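Local coordinates for protein SGNH-hydrolase family esterase (Altererythrobacter indicus, PDB 7C2A) that is an SGNH-hydrolase family esterase, cleaving ester bonds, and may act as a lysophospholipase like other members of its family, at residues N41-N46 / Q68-E73; V64-P69 / Q105-P110; Q59-V64 / S98-E103; S14-Y19 / E25-K30. All coordinates share one frame; numbering follows the deposited sequence. Where two conformers were deposited one is given.

From the N terminus, contact 4 comes first and closes a short loop: 25-30 returns to 14-19 after five intervening residues, setting the start of helix 27-35 against helix 14-17. Contact 1 follows in series, joining strand 42-48 to the loop ahead of strand 74-78, and touches contact 4 through Asn46 ND2, 2.9 Å from Phe16 O. Contact 3 opens within the loop that contact 1 closes and ends beyond it, so the two cross. Contact 2 begins where contact 1 ends, touches it through Lys71 NZ, 2.7 Å from Arg107 O, and crosses contact 3; contacts 2 and 3 both pair helix 54-66 with helix 90-106, centres about 9 Å apart. Contact 4 touches neither.

Contact 1. Residues N41-N46 / Q68-E73; sequences NARIIN and QPDKPE
Ile45 and Gln68 form the close-packed part, their side chains approaching from opposite directions. The CD1 methyl of Ile45 comes to 3.2 Å from OE1 of Gln68, while its CG2 methyl lies 4.0 Å from Gln68 NE2. Gln68 can present this group because its chain bends back at chi2 (-47°), and its NE2 is engaged by the carbonyl O of Val64. Pro72 adds a looser apolar touch, its CG 4.3 Å from Ile45 CD1. In the three-layer alpha/beta fold of SGNH hydrolases, residues 42-46 belong to strand 42-48, at one edge of the sheet. The loop 68-73 leads from helix 54-66 into strand 74-78, beyond strand 6-12; the contact therefore joins the first strand of a beta-alpha-beta crossover to the return from its helix. The other side is polar. Arg43 NH2 makes a salt bridge to OD2 of the exposed Asp70 at 3.1 Å, bent to 145° at the hydrogen. The oxygen is met on its anti side, with guanidinium and carboxylate planes 56° apart. Three waters supplement this single direct bond: one links Arg43 NH2, Gln68 OE1 and Asp70 N, another joins Arg43 NH1 to that OE1, and the third bridges Arg43 NE and Asp70 OD2.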
loop_
_atom_site.group_PDB
_atom_site.type_symbol
_atom_site.label_atom_id
_atom_site.label_comp_id
_atom_site.label_asym_id
_atom_site.label_seq_id
_atom_site.Cartn_x
_atom_site.Cartn_y
_atom_site.Cartn_z
ATOM N N ASN A 41 -5.581 -23.781 3.146
ATOM C CA ASN A 41 -5.935 -23.600 1.744
ATOM C C ASN A 41 -6.778 -22.336 1.671
ATOM O O ASN A 41 -7.935 -22.330 2.110
ATOM C CB ASN A 41 -6.724 -24.791 1.207
ATOM C CG ASN A 41 -5.835 -25.963 0.862
ATOM O OD1 ASN A 41 -4.793 -25.803 0.227
ATOM N ND2 ASN A 41 -6.240 -27.152 1.289
ATOM N N ALA A 42 -6.195 -21.269 1.139
ATOM C CA ALA A 42 -6.857 -19.981 1.026
ATOM C C ALA A 42 -7.154 -19.663 -0.431
ATOM O O ALA A 42 -6.468 -20.128 -1.349
ATOM C CB ALA A 42 -5.983 -18.873 1.615
ATOM N N ARG A 43 -8.204 -18.885 -0.633
ATOM C CA ARG A 43 -8.459 -18.198 -1.886
ATOM C C ARG A 43 -8.360 -16.727 -1.532
ATOM O O ARG A 43 -9.194 -16.212 -0.781
ATOM C CB ARG A 43 -9.853 -18.514 -2.420
ATOM C CG ARG A 43 -10.181 -17.736 -3.678
ATOM C CD ARG A 43 -11.450 -18.219 -4.370
ATOM N NE ARG A 43 -12.697 -17.861 -3.690
ATOM C CZ ARG A 43 -13.265 -16.657 -3.730
ATOM N NH1 ARG A 43 -12.686 -15.659 -4.384
ATOM N NH2 ARG A 43 -14.421 -16.450 -3.111
ATOM N N ILE A 44 -7.317 -16.067 -2.009
ATOM C CA ILE A 44 -7.102 -14.671 -1.672
ATOM C C ILE A 44 -7.623 -13.817 -2.809
ATOM O O ILE A 44 -7.124 -13.887 -3.940
ATOM C CB ILE A 44 -5.635 -14.374 -1.343
ATOM C CG1 ILE A 44 -5.177 -15.310 -0.219
ATOM C CG2 ILE A 44 -5.501 -12.912 -0.926
ATOM C CD1 ILE A 44 -3.838 -14.961 0.393
ATOM N N ILE A 45 -8.637 -13.013 -2.498
ATOM C CA ILE A 45 -9.203 -12.049 -3.431
ATOM C C ILE A 45 -8.212 -10.907 -3.563
ATOM O O ILE A 45 -7.937 -10.197 -2.587
ATOM C CB ILE A 45 -10.532 -11.496 -2.898
ATOM C CG1 ILE A 45 -11.520 -12.596 -2.537
ATOM C CG2 ILE A 45 -11.139 -10.508 -3.880
ATOM C CD1 ILE A 45 -12.483 -12.136 -1.467
ATOM N N ASN A 46 -7.686 -10.705 -4.760
ATOM C CA ASN A 46 -6.767 -9.595 -4.977
ATOM C C ASN A 46 -7.592 -8.363 -5.310
ATOM O O ASN A 46 -7.992 -8.149 -6.460
ATOM C CB ASN A 46 -5.740 -9.911 -6.056
ATOM C CG ASN A 46 -4.622 -8.901 -6.073
ATOM O OD1 ASN A 46 -4.828 -7.742 -5.685
ATOM N ND2 ASN A 46 -3.440 -9.309 -6.499
ATOM N N GLN A 68 -18.623 -9.837 -3.534
ATOM C CA GLN A 68 -18.030 -11.140 -3.241
ATOM C C GLN A 68 -19.101 -12.217 -3.177
ATOM O O GLN A 68 -20.064 -12.075 -2.421
ATOM C CB GLN A 68 -17.316 -11.087 -1.898
ATOM C CG GLN A 68 -16.134 -10.152 -1.886
ATOM C CD GLN A 68 -15.261 -10.350 -3.097
ATOM O OE1 GLN A 68 -14.887 -11.482 -3.436
ATOM N NE2 GLN A 68 -14.926 -9.265 -3.766
ATOM N N PRO A 69 -18.947 -13.325 -3.907
ATOM C CA PRO A 69 -19.863 -14.453 -3.687
ATOM C C PRO A 69 -19.705 -15.073 -2.315
ATOM O O PRO A 69 -20.688 -15.561 -1.744
ATOM C CB PRO A 69 -19.496 -15.441 -4.805
ATOM C CG PRO A 69 -18.742 -14.626 -5.818
ATOM C CD PRO A 69 -18.033 -13.559 -5.032
ATOM N N ASP A 70 -18.495 -15.059 -1.757
ATOM C CA ASP A 70 -18.230 -15.622 -0.443
ATOM C C ASP A 70 -17.693 -14.523 0.456
ATOM O O ASP A 70 -16.717 -13.849 0.105
ATOM C CB ASP A 70 -17.171 -16.720 -0.514
ATOM C CG ASP A 70 -17.575 -17.861 -1.407
ATOM O OD1 ASP A 70 -18.712 -18.369 -1.262
ATOM O OD2 ASP A 70 -16.739 -18.250 -2.253
ATOM N N LYS A 71 -18.302 -14.367 1.615
ATOM C CA LYS A 71 -17.893 -13.320 2.534
ATOM C C LYS A 71 -16.460 -13.566 2.998
ATOM O O LYS A 71 -16.121 -14.692 3.395
ATOM C CB LYS A 71 -18.821 -13.333 3.740
ATOM C CG LYS A 71 -18.603 -12.192 4.692
ATOM C CD LYS A 71 -19.557 -12.298 5.863
ATOM C CE LYS A 71 -19.475 -11.059 6.718
ATOM N NZ LYS A 71 -20.508 -11.085 7.795
ATOM N N PRO A 72 -15.595 -12.557 2.974
ATOM C CA PRO A 72 -14.230 -12.760 3.464
ATOM C C PRO A 72 -14.214 -13.185 4.919
ATOM O O PRO A 72 -14.981 -12.689 5.748
ATOM C CB PRO A 72 -13.585 -11.383 3.281
ATOM C CG PRO A 72 -14.356 -10.766 2.147
ATOM C CD PRO A 72 -15.772 -11.224 2.369
ATOM N N GLU A 73 -13.311 -14.111 5.219
ATOM C CA GLU A 73 -13.084 -14.567 6.576
ATOM C C GLU A 73 -11.967 -13.790 7.271
ATOM O O GLU A 73 -11.813 -13.893 8.490
ATOM C CB GLU A 73 -12.810 -16.079 6.565
ATOM C CG GLU A 73 -13.965 -16.867 5.927
ATOM C CD GLU A 73 -13.636 -18.328 5.675
ATOM O OE1 GLU A 73 -13.458 -18.700 4.493
ATOM O OE2 GLU A 73 -13.580 -19.096 6.658
HETATM O O HOH W 1 -15.635 -14.049 -2.377
HETATM O O HOH W 2 -13.903 -13.209 -5.361
HETATM O O HOH W 3 -14.380 -19.409 -2.530
#

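Contact 2. Residues V64-P69 / Q105-P110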
loop_
_atom_site.group_PDB
_atom_site.type_symbol
_atom_site.label_atom_id
_atom_site.label_comp_id
_atom_site.label_asym_id
_atom_site.label_seq_id
_atom_site.Cartn_x
_atom_site.Cartn_y
_atom_site.Cartn_z
ATOM N N VAL A 64 -16.740 -3.546 -3.140
ATOM C CA VAL A 64 -15.878 -4.727 -3.185
ATOM C C VAL A 64 -16.458 -5.840 -2.324
ATOM O O VAL A 64 -16.519 -7.002 -2.743
ATOM C CB VAL A 64 -14.437 -4.352 -2.783
ATOM C CG1 VAL A 64 -13.604 -5.597 -2.540
ATOM C CG2 VAL A 64 -13.801 -3.494 -3.862
ATOM N N LEU A 65 -16.916 -5.507 -1.124
ATOM C CA LEU A 65 -17.505 -6.522 -0.254
ATOM C C LEU A 65 -18.806 -7.071 -0.832
ATOM O O LEU A 65 -19.031 -8.289 -0.834
ATOM C CB LEU A 65 -17.737 -5.934 1.132
ATOM C CG LEU A 65 -16.446 -5.636 1.893
ATOM C CD1 LEU A 65 -16.741 -4.796 3.116
ATOM C CD2 LEU A 65 -15.727 -6.936 2.293
ATOM N N ASP A 66 -19.671 -6.189 -1.338
ATOM C CA ASP A 66 -20.943 -6.614 -1.914
ATOM C C ASP A 66 -20.753 -7.421 -3.186
ATOM O O ASP A 66 -21.674 -8.142 -3.590
ATOM C CB ASP A 66 -21.811 -5.389 -2.232
ATOM C CG ASP A 66 -22.329 -4.681 -0.997
ATOM O OD1 ASP A 66 -22.253 -5.227 0.120
ATOM O OD2 ASP A 66 -22.832 -3.550 -1.157
ATOM N N SER A 67 -19.602 -7.301 -3.840
ATOM C CA SER A 67 -19.339 -8.054 -5.053
ATOM C C SER A 67 -18.899 -9.481 -4.783
ATOM O O SER A 67 -18.815 -10.266 -5.735
ATOM C CB SER A 67 -18.265 -7.359 -5.887
ATOM O OG SER A 67 -18.735 -6.115 -6.361
ATOM N N GLN A 68 -18.623 -9.837 -3.534
ATOM C CA GLN A 68 -18.030 -11.140 -3.241
ATOM C C GLN A 68 -19.101 -12.217 -3.177
ATOM O O GLN A 68 -20.064 -12.075 -2.421
ATOM C CB GLN A 68 -17.316 -11.087 -1.898
ATOM C CG GLN A 68 -16.134 -10.152 -1.886
ATOM C CD GLN A 68 -15.261 -10.350 -3.097
ATOM O OE1 GLN A 68 -14.887 -11.482 -3.436
ATOM N NE2 GLN A 68 -14.926 -9.265 -3.766
ATOM N N PRO A 69 -18.947 -13.325 -3.907
ATOM C CA PRO A 69 -19.863 -14.453 -3.687
ATOM C C PRO A 69 -19.705 -15.073 -2.315
ATOM O O PRO A 69 -20.688 -15.561 -1.744
ATOM C CB PRO A 69 -19.496 -15.441 -4.805
ATOM C CG PRO A 69 -18.742 -14.626 -5.818
ATOM C CD PRO A 69 -18.033 -13.559 -5.032
ATOM N N GLN A 105 -15.744 -3.905 10.318
ATOM C CA GLN A 105 -16.204 -4.255 11.658
ATOM C C GLN A 105 -17.718 -4.422 11.698
ATOM O O GLN A 105 -18.233 -5.320 12.378
ATOM C CB GLN A 105 -15.766 -3.167 12.634
ATOM C CG GLN A 105 -15.731 -3.588 14.087
ATOM C CD GLN A 105 -15.082 -2.535 14.955
ATOM O OE1 GLN A 105 -15.464 -1.367 14.912
ATOM N NE2 GLN A 105 -14.087 -2.937 15.736
ATOM N N ARG A 106 -18.451 -3.555 11.001
ATOM C CA ARG A 106 -19.898 -3.712 10.944
ATOM C C ARG A 106 -20.267 -5.106 10.462
ATOM O O ARG A 106 -21.190 -5.736 10.996
ATOM C CB ARG A 106 -20.492 -2.652 10.020
ATOM C CG ARG A 106 -22.000 -2.621 9.980
ATOM C CD ARG A 106 -22.468 -1.552 9.011
ATOM N NE ARG A 106 -22.241 -1.949 7.626
ATOM C CZ ARG A 106 -23.026 -2.784 6.953
ATOM N NH1 ARG A 106 -24.097 -3.301 7.538
ATOM N NH2 ARG A 106 -22.743 -3.097 5.698
ATOM N N ARG A 107 -19.542 -5.616 9.467
ATOM C CA ARG A 107 -19.818 -6.925 8.898
ATOM C C ARG A 107 -19.143 -8.047 9.664
ATOM O O ARG A 107 -19.191 -9.195 9.221
ATOM C CB ARG A 107 -19.396 -6.965 7.430
ATOM C CG ARG A 107 -20.018 -5.859 6.602
ATOM C CD ARG A 107 -19.865 -6.159 5.137
ATOM N NE ARG A 107 -20.241 -5.015 4.317
ATOM C CZ ARG A 107 -20.743 -5.112 3.094
ATOM N NH1 ARG A 107 -20.950 -6.297 2.547
ATOM N NH2 ARG A 107 -21.053 -4.018 2.429
ATOM N N LYS A 108 -18.503 -7.735 10.786
ATOM C CA LYS A 108 -17.832 -8.731 11.618
ATOM C C LYS A 108 -16.756 -9.500 10.849
ATOM O O LYS A 108 -16.580 -10.705 11.031
ATOM C CB LYS A 108 -18.830 -9.668 12.303
ATOM C CG LYS A 108 -19.833 -8.908 13.153
ATOM C CD LYS A 108 -20.542 -9.795 14.159
ATOM C CE LYS A 108 -21.216 -8.951 15.229
ATOM N NZ LYS A 108 -21.267 -9.660 16.536
ATOM N N ILE A 109 -16.028 -8.801 9.986
ATOM C CA ILE A 109 -14.911 -9.378 9.244
ATOM C C ILE A 109 -13.624 -9.044 9.989
ATOM O O ILE A 109 -13.309 -7.856 10.155
ATOM C CB ILE A 109 -14.867 -8.855 7.804
ATOM C CG1 ILE A 109 -16.133 -9.280 7.055
ATOM C CG2 ILE A 109 -13.610 -9.377 7.111
ATOM C CD1 ILE A 109 -16.288 -8.629 5.706
ATOM N N PRO A 110 -12.871 -10.040 10.457
ATOM C CA PRO A 110 -11.593 -9.763 11.117
ATOM C C PRO A 110 -10.640 -8.996 10.216
ATOM O O PRO A 110 -10.630 -9.167 8.996
ATOM C CB PRO A 110 -11.049 -11.164 11.425
ATOM C CG PRO A 110 -12.254 -12.045 11.479
ATOM C CD PRO A 110 -13.187 -11.481 10.441
#
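Leu65 and Arg107, with CA atoms 9.4 Å apart, mark the nearest backbone approach between the end of helix 54-66 and the turn just after helix 90-106. Both helices pack against one side of the parallel sheet in this alpha/beta fold. The second helix finishes in a Schellman motif: Lys108, at positive phi, is the C-prime residue, its N bonding to Gln105 O and the N of Ile109 to Leu104 O. Past this turn the chain runs into strand 111-114, and the backbone leaves Arg107 and Ile109 both directed at the first helix. The buried Leu65 meets Ile109 in apolar packing, Leu65 CD2 to Ile109 CD1 at 3.9 Å. Arg107, extended from CG to NE, passes over Leu65, whose CB lies 3.5 Å from NH1 and touches one guanidinium face toward its rim. That reach brings the end of the group to Asp66, while NE is held by Glu103 OE2, so carboxylates fix the guanidinium at two places. Both terminal nitrogens grip one oxygen of Asp66 from the same face of the carboxylate: OD1 lies 3.0 Å from Arg107 NH1, which arrives close to the C-O axis, and 2.9 Å from Arg107 NH2, which comes from 42° above the plane.

Contact 3. Residues Q59-V64 / S98-E103; sequences QRIKFV and SGILEE
Lys62 and Glu103 cross at about a right angle where helices 54-66 and 90-106 run side by side. The local axes approach to 9.6 Å with a crossing angle of -18°, near-parallel on one side of the alpha/beta sandwich. Glu103 sends CG anti to its backbone N (chi1 179°) toward the other helix and then bends at chi2, turning its carboxylate to the lysine. Lys62, bent at chi4, brings NZ over that group: NZ lies 2.9 Å from Glu103 OE1 in a salt bridge, met 45° out of the carboxylate plane. This holds for one of two deposited Lys62 conformers. The lysine's methylenes also touch the acid, CG coming to 3.6 Å from Glu103 OE2. Deeper in, the buried Ile61 and Ile100 cross at a slant, Ile61 CG1 to Ile100 CG2 at 4.2 Å, and Ile61 CG2 is 4.4 Å from Glu103 CG. Glu103 OE2 has further salt bridges, to Arg107 NE and Arg106 NH2. Replacing Glu103 by an alanine would probably leave the Lys62 ammonium, Arg107 NE and Arg106 NH2 without their carboxylate mate. A buried acid matched by cationic partners is likely to remain ionised, so the helix pair is joined by charge as well as by hydrocarbon.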
loop_
_atom_site.group_PDB
_atom_site.type_symbol
_atom_site.label_atom_id
_atom_site.label_comp_id
_atom_site.label_asym_id
_atom_site.label_seq_id
_atom_site.Cartn_x
_atom_site.Cartn_y
_atom_site.Cartn_z
ATOM N N GLN A 59 -14.004 4.754 -0.887
ATOM C CA GLN A 59 -15.055 4.890 -1.886
ATOM C C GLN A 59 -15.541 3.541 -2.401
ATOM O O GLN A 59 -16.710 3.415 -2.790
ATOM C CB GLN A 59 -14.546 5.733 -3.046
ATOM C CG GLN A 59 -15.641 6.152 -4.016
ATOM C CD GLN A 59 -16.572 7.182 -3.401
ATOM O OE1 GLN A 59 -16.127 8.079 -2.686
ATOM N NE2 GLN A 59 -17.863 7.059 -3.671
ATOM N N ARG A 60 -14.682 2.519 -2.403
ATOM C CA ARG A 60 -15.007 1.238 -3.020
ATOM C C ARG A 60 -15.182 0.085 -2.044
ATOM O O ARG A 60 -15.560 -1.002 -2.488
ATOM C CB ARG A 60 -14.012 0.851 -4.129
ATOM C CG ARG A 60 -12.623 0.532 -3.633
ATOM C CD ARG A 60 -11.717 0.000 -4.759
ATOM N NE ARG A 60 -10.335 -0.052 -4.283
ATOM C CZ ARG A 60 -9.649 -1.165 -4.025
ATOM N NH1 ARG A 60 -10.179 -2.354 -4.269
ATOM N NH2 ARG A 60 -8.422 -1.083 -3.536
ATOM N N ILE A 61 -14.942 0.268 -0.743
ATOM C CA ILE A 61 -14.943 -0.891 0.151
ATOM C C ILE A 61 -16.296 -1.604 0.157
ATOM O O ILE A 61 -16.356 -2.837 0.107
ATOM C CB ILE A 61 -14.429 -0.544 1.562
ATOM C CG1 ILE A 61 -14.411 -1.802 2.447
ATOM C CG2 ILE A 61 -15.277 0.548 2.228
ATOM C CD1 ILE A 61 -13.441 -2.913 2.006
ATOM N N LYS A 62 -17.398 -0.853 0.228
ATOM C CA LYS A 62 -18.714 -1.491 0.228
ATOM C C LYS A 62 -18.951 -2.267 -1.062
ATOM O O LYS A 62 -19.427 -3.407 -1.036
ATOM C CB LYS A 62 -19.814 -0.445 0.419
ATOM C CG LYS A 62 -20.054 -0.009 1.859
ATOM C CD LYS A 62 -21.164 1.046 1.913
ATOM C CE LYS A 62 -21.432 1.540 3.329
ATOM N NZ LYS A 62 -22.107 0.520 4.172
ATOM N N PHE A 63 -18.626 -1.660 -2.202
ATOM C CA PHE A 63 -18.823 -2.328 -3.483
ATOM C C PHE A 63 -18.001 -3.606 -3.568
ATOM O O PHE A 63 -18.488 -4.642 -4.033
ATOM C CB PHE A 63 -18.423 -1.380 -4.616
ATOM C CG PHE A 63 -18.539 -1.991 -5.984
ATOM C CD1 PHE A 63 -19.756 -1.991 -6.646
ATOM C CD2 PHE A 63 -17.450 -2.571 -6.608
ATOM C CE1 PHE A 63 -19.884 -2.544 -7.900
ATOM C CE2 PHE A 63 -17.579 -3.132 -7.872
ATOM C CZ PHE A 63 -18.800 -3.122 -8.513
ATOM N N VAL A 64 -16.740 -3.546 -3.140
ATOM C CA VAL A 64 -15.878 -4.727 -3.185
ATOM C C VAL A 64 -16.458 -5.840 -2.324
ATOM O O VAL A 64 -16.519 -7.002 -2.743
ATOM C CB VAL A 64 -14.437 -4.352 -2.783
ATOM C CG1 VAL A 64 -13.604 -5.597 -2.540
ATOM C CG2 VAL A 64 -13.801 -3.494 -3.862
ATOM N N SER A 98 -10.250 4.806 8.919
ATOM C CA SER A 98 -11.248 4.507 9.942
ATOM C C SER A 98 -12.570 4.094 9.310
ATOM O O SER A 98 -13.229 3.167 9.786
ATOM C CB SER A 98 -11.459 5.726 10.844
ATOM O OG SER A 98 -10.327 6.010 11.633
ATOM N N GLY A 99 -12.978 4.781 8.242
ATOM C CA GLY A 99 -14.215 4.417 7.572
ATOM C C GLY A 99 -14.155 3.035 6.946
ATOM O O GLY A 99 -15.143 2.300 6.961
ATOM N N ILE A 100 -12.998 2.660 6.392
ATOM C CA ILE A 100 -12.827 1.311 5.849
ATOM C C ILE A 100 -12.951 0.269 6.954
ATOM O O ILE A 100 -13.668 -0.733 6.819
ATOM C CB ILE A 100 -11.479 1.184 5.118
ATOM C CG1 ILE A 100 -11.437 2.125 3.915
ATOM C CG2 ILE A 100 -11.237 -0.262 4.691
ATOM C CD1 ILE A 100 -10.049 2.333 3.359
ATOM N N LEU A 101 -12.244 0.486 8.064
ATOM C CA LEU A 101 -12.255 -0.499 9.136
ATOM C C LEU A 101 -13.620 -0.574 9.795
ATOM O O LEU A 101 -14.044 -1.653 10.217
ATOM C CB LEU A 101 -11.171 -0.191 10.162
ATOM C CG LEU A 101 -9.742 -0.096 9.615
ATOM C CD1 LEU A 101 -8.757 -0.117 10.768
ATOM C CD2 LEU A 101 -9.436 -1.206 8.621
ATOM N N GLU A 102 -14.334 0.551 9.862
ATOM C CA GLU A 102 -15.672 0.545 10.437
ATOM C C GLU A 102 -16.625 -0.299 9.608
ATOM O O GLU A 102 -17.480 -1.001 10.158
ATOM C CB GLU A 102 -16.184 1.977 10.570
ATOM C CG GLU A 102 -15.727 2.623 11.856
ATOM C CD GLU A 102 -16.021 4.105 11.951
ATOM O OE1 GLU A 102 -16.720 4.646 11.065
ATOM O OE2 GLU A 102 -15.544 4.725 12.928
ATOM N N GLU A 103 -16.517 -0.228 8.283
ATOM C CA GLU A 103 -17.350 -1.068 7.432
ATOM C C GLU A 103 -17.032 -2.550 7.635
ATOM O O GLU A 103 -17.942 -3.379 7.742
ATOM C CB GLU A 103 -17.176 -0.648 5.976
ATOM C CG GLU A 103 -17.976 -1.482 4.991
ATOM C CD GLU A 103 -19.483 -1.371 5.173
ATOM O OE1 GLU A 103 -19.951 -0.422 5.837
ATOM O OE2 GLU A 103 -20.209 -2.243 4.655
#

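Contact 4. Residues S14-Y19 / E25-K30; sequences SLFAGY and ESYPAK
Phe16 and Tyr27 lead a mainly apolar contact between helix 14-17, just after strand 6-12, and the first turn of helix 27-35. The first segment carries the end of the GDSL sequence that names this family, Ser14 and Leu15. The aromatic side chains lie alongside each other and point the same way; near-parallel planes (5°) with centroids 5.5 Å apart show rings slid past one another, barely overlapping. The touch is local: Phe16 CE1 stands 3.5 Å from Tyr27 CD1. CG anti to the backbone N (chi1 174°) turns the Tyr27 ring toward Phe16, and the ring also meets Phe149 edge-to-face. Pro28 packs against the same phenylalanine, CG to Phe16 CB at 3.9 Å, while its CD sits 3.1 Å from Phe16 O, which accepts a hydrogen bond from Asn46 ND2. Gly18, at positive phi, brings its CA to 3.7 Å from CB of Ser26, at the N-cap position; a CB on Gly18 would clash there. A serine in place of Phe16 would remove the ring and probably leave a gap beside Tyr27, though CB and the backbone O could still meet Pro28. No direct hydrogen bond spans the two segments; water 4 donates to Leu15 O at 2.8 Å and accepts from Tyr27 N at 2.9 Å, so the polar backbone is joined through solvent while hydrocarbon packing carries the direct contact.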
loop_
_atom_site.group_PDB
_atom_site.type_symbol
_atom_site.label_atom_id
_atom_site.label_comp_id
_atom_site.label_asym_id
_atom_site.label_seq_id
_atom_site.Cartn_x
_atom_site.Cartn_y
_atom_site.Cartn_z
ATOM N N SER A 14 -0.890 -0.664 -5.123
ATOM C CA SER A 14 0.028 -1.332 -6.043
ATOM C C SER A 14 0.840 -2.435 -5.377
ATOM O O SER A 14 1.337 -3.326 -6.079
ATOM C CB SER A 14 0.971 -0.322 -6.698
ATOM O OG SER A 14 1.686 0.408 -5.717
ATOM N N LEU A 15 0.997 -2.400 -4.053
ATOM C CA LEU A 15 1.727 -3.461 -3.368
ATOM C C LEU A 15 0.937 -4.757 -3.302
ATOM O O LEU A 15 1.532 -5.825 -3.108
ATOM C CB LEU A 15 2.124 -3.010 -1.962
ATOM C CG LEU A 15 2.987 -1.753 -1.858
ATOM C CD1 LEU A 15 3.284 -1.441 -0.403
ATOM C CD2 LEU A 15 4.293 -1.926 -2.626
ATOM N N PHE A 16 -0.387 -4.692 -3.407
ATOM C CA PHE A 16 -1.197 -5.890 -3.562
ATOM C C PHE A 16 -1.515 -6.192 -5.020
ATOM O O PHE A 16 -1.571 -7.365 -5.398
ATOM C CB PHE A 16 -2.503 -5.771 -2.764
ATOM C CG PHE A 16 -2.357 -6.026 -1.283
ATOM C CD1 PHE A 16 -1.126 -6.291 -0.706
ATOM C CD2 PHE A 16 -3.475 -5.997 -0.471
ATOM C CE1 PHE A 16 -1.028 -6.529 0.662
ATOM C CE2 PHE A 16 -3.384 -6.227 0.886
ATOM C CZ PHE A 16 -2.160 -6.508 1.454
ATOM N N ALA A 17 -1.706 -5.164 -5.855
ATOM C CA ALA A 17 -2.028 -5.397 -7.263
ATOM C C ALA A 17 -0.896 -6.093 -8.008
ATOM O O ALA A 17 -1.147 -6.759 -9.018
ATOM C CB ALA A 17 -2.361 -4.078 -7.960
ATOM N N GLY A 18 0.344 -5.937 -7.553
ATOM C CA GLY A 18 1.478 -6.545 -8.229
ATOM C C GLY A 18 2.027 -5.698 -9.360
ATOM O O GLY A 18 2.430 -6.228 -10.401
ATOM N N TYR A 19 2.071 -4.382 -9.157
ATOM C CA TYR A 19 2.530 -3.474 -10.200
ATOM C C TYR A 19 3.947 -3.830 -10.638
ATOM O O TYR A 19 4.848 -3.993 -9.809
ATOM C CB TYR A 19 2.484 -2.034 -9.687
ATOM C CG TYR A 19 3.205 -1.066 -10.596
ATOM C CD1 TYR A 19 2.584 -0.552 -11.724
ATOM C CD2 TYR A 19 4.512 -0.678 -10.333
ATOM C CE1 TYR A 19 3.242 0.323 -12.563
ATOM C CE2 TYR A 19 5.179 0.189 -11.165
ATOM C CZ TYR A 19 4.539 0.692 -12.278
ATOM O OH TYR A 19 5.204 1.568 -13.106
ATOM N N GLU A 25 2.931 -13.370 -9.521
ATOM C CA GLU A 25 4.038 -12.887 -8.709
ATOM C C GLU A 25 3.627 -11.874 -7.647
ATOM O O GLU A 25 4.462 -11.513 -6.815
ATOM C CB GLU A 25 5.125 -12.277 -9.599
ATOM C CG GLU A 25 5.778 -13.279 -10.550
ATOM C CD GLU A 25 6.847 -12.657 -11.428
ATOM O OE1 GLU A 25 6.776 -11.442 -11.694
ATOM O OE2 GLU A 25 7.765 -13.388 -11.853
ATOM N N SER A 26 2.376 -11.420 -7.639
ATOM C CA SER A 26 1.968 -10.416 -6.665
ATOM C C SER A 26 1.963 -10.999 -5.261
ATOM O O SER A 26 1.897 -12.213 -5.054
ATOM C CB SER A 26 0.564 -9.895 -6.978
ATOM O OG SER A 26 -0.429 -10.863 -6.678
ATOM N N TYR A 27 2.032 -10.096 -4.286
ATOM C CA TYR A 27 1.979 -10.493 -2.882
ATOM C C TYR A 27 0.770 -11.361 -2.545
ATOM O O TYR A 27 0.955 -12.404 -1.898
ATOM C CB TYR A 27 2.147 -9.264 -1.973
ATOM C CG TYR A 27 1.965 -9.586 -0.513
ATOM C CD1 TYR A 27 0.712 -9.524 0.083
ATOM C CD2 TYR A 27 3.041 -9.964 0.269
ATOM C CE1 TYR A 27 0.541 -9.833 1.400
ATOM C CE2 TYR A 27 2.873 -10.276 1.593
ATOM C CZ TYR A 27 1.618 -10.208 2.162
ATOM O OH TYR A 27 1.389 -10.506 3.481
ATOM N N PRO A 28 -0.466 -11.015 -2.936
ATOM C CA PRO A 28 -1.593 -11.903 -2.597
ATOM C C PRO A 28 -1.456 -13.293 -3.194
ATOM O O PRO A 28 -1.763 -14.286 -2.515
ATOM C CB PRO A 28 -2.817 -11.126 -3.105
ATOM C CG PRO A 28 -2.366 -9.688 -3.056
ATOM C CD PRO A 28 -0.940 -9.747 -3.515
ATOM N N ALA A 29 -0.984 -13.389 -4.439
ATOM C CA ALA A 29 -0.831 -14.699 -5.068
ATOM C C ALA A 29 0.235 -15.532 -4.367
ATOM O O ALA A 29 0.042 -16.731 -4.123
ATOM C CB ALA A 29 -0.490 -14.541 -6.550
ATOM N N LYS A 30 1.373 -14.922 -4.039
ATOM C CA LYS A 30 2.429 -15.679 -3.383
ATOM C C LYS A 30 2.071 -15.987 -1.940
ATOM O O LYS A 30 2.453 -17.041 -1.415
ATOM C CB LYS A 30 3.758 -14.929 -3.487
ATOM C CG LYS A 30 4.354 -14.949 -4.895
ATOM C CD LYS A 30 4.783 -16.367 -5.286
ATOM C CE LYS A 30 5.405 -16.434 -6.674
ATOM N NZ LYS A 30 6.756 -15.810 -6.755
HETATM O O HOH W 4 2.728 -7.393 -5.085
#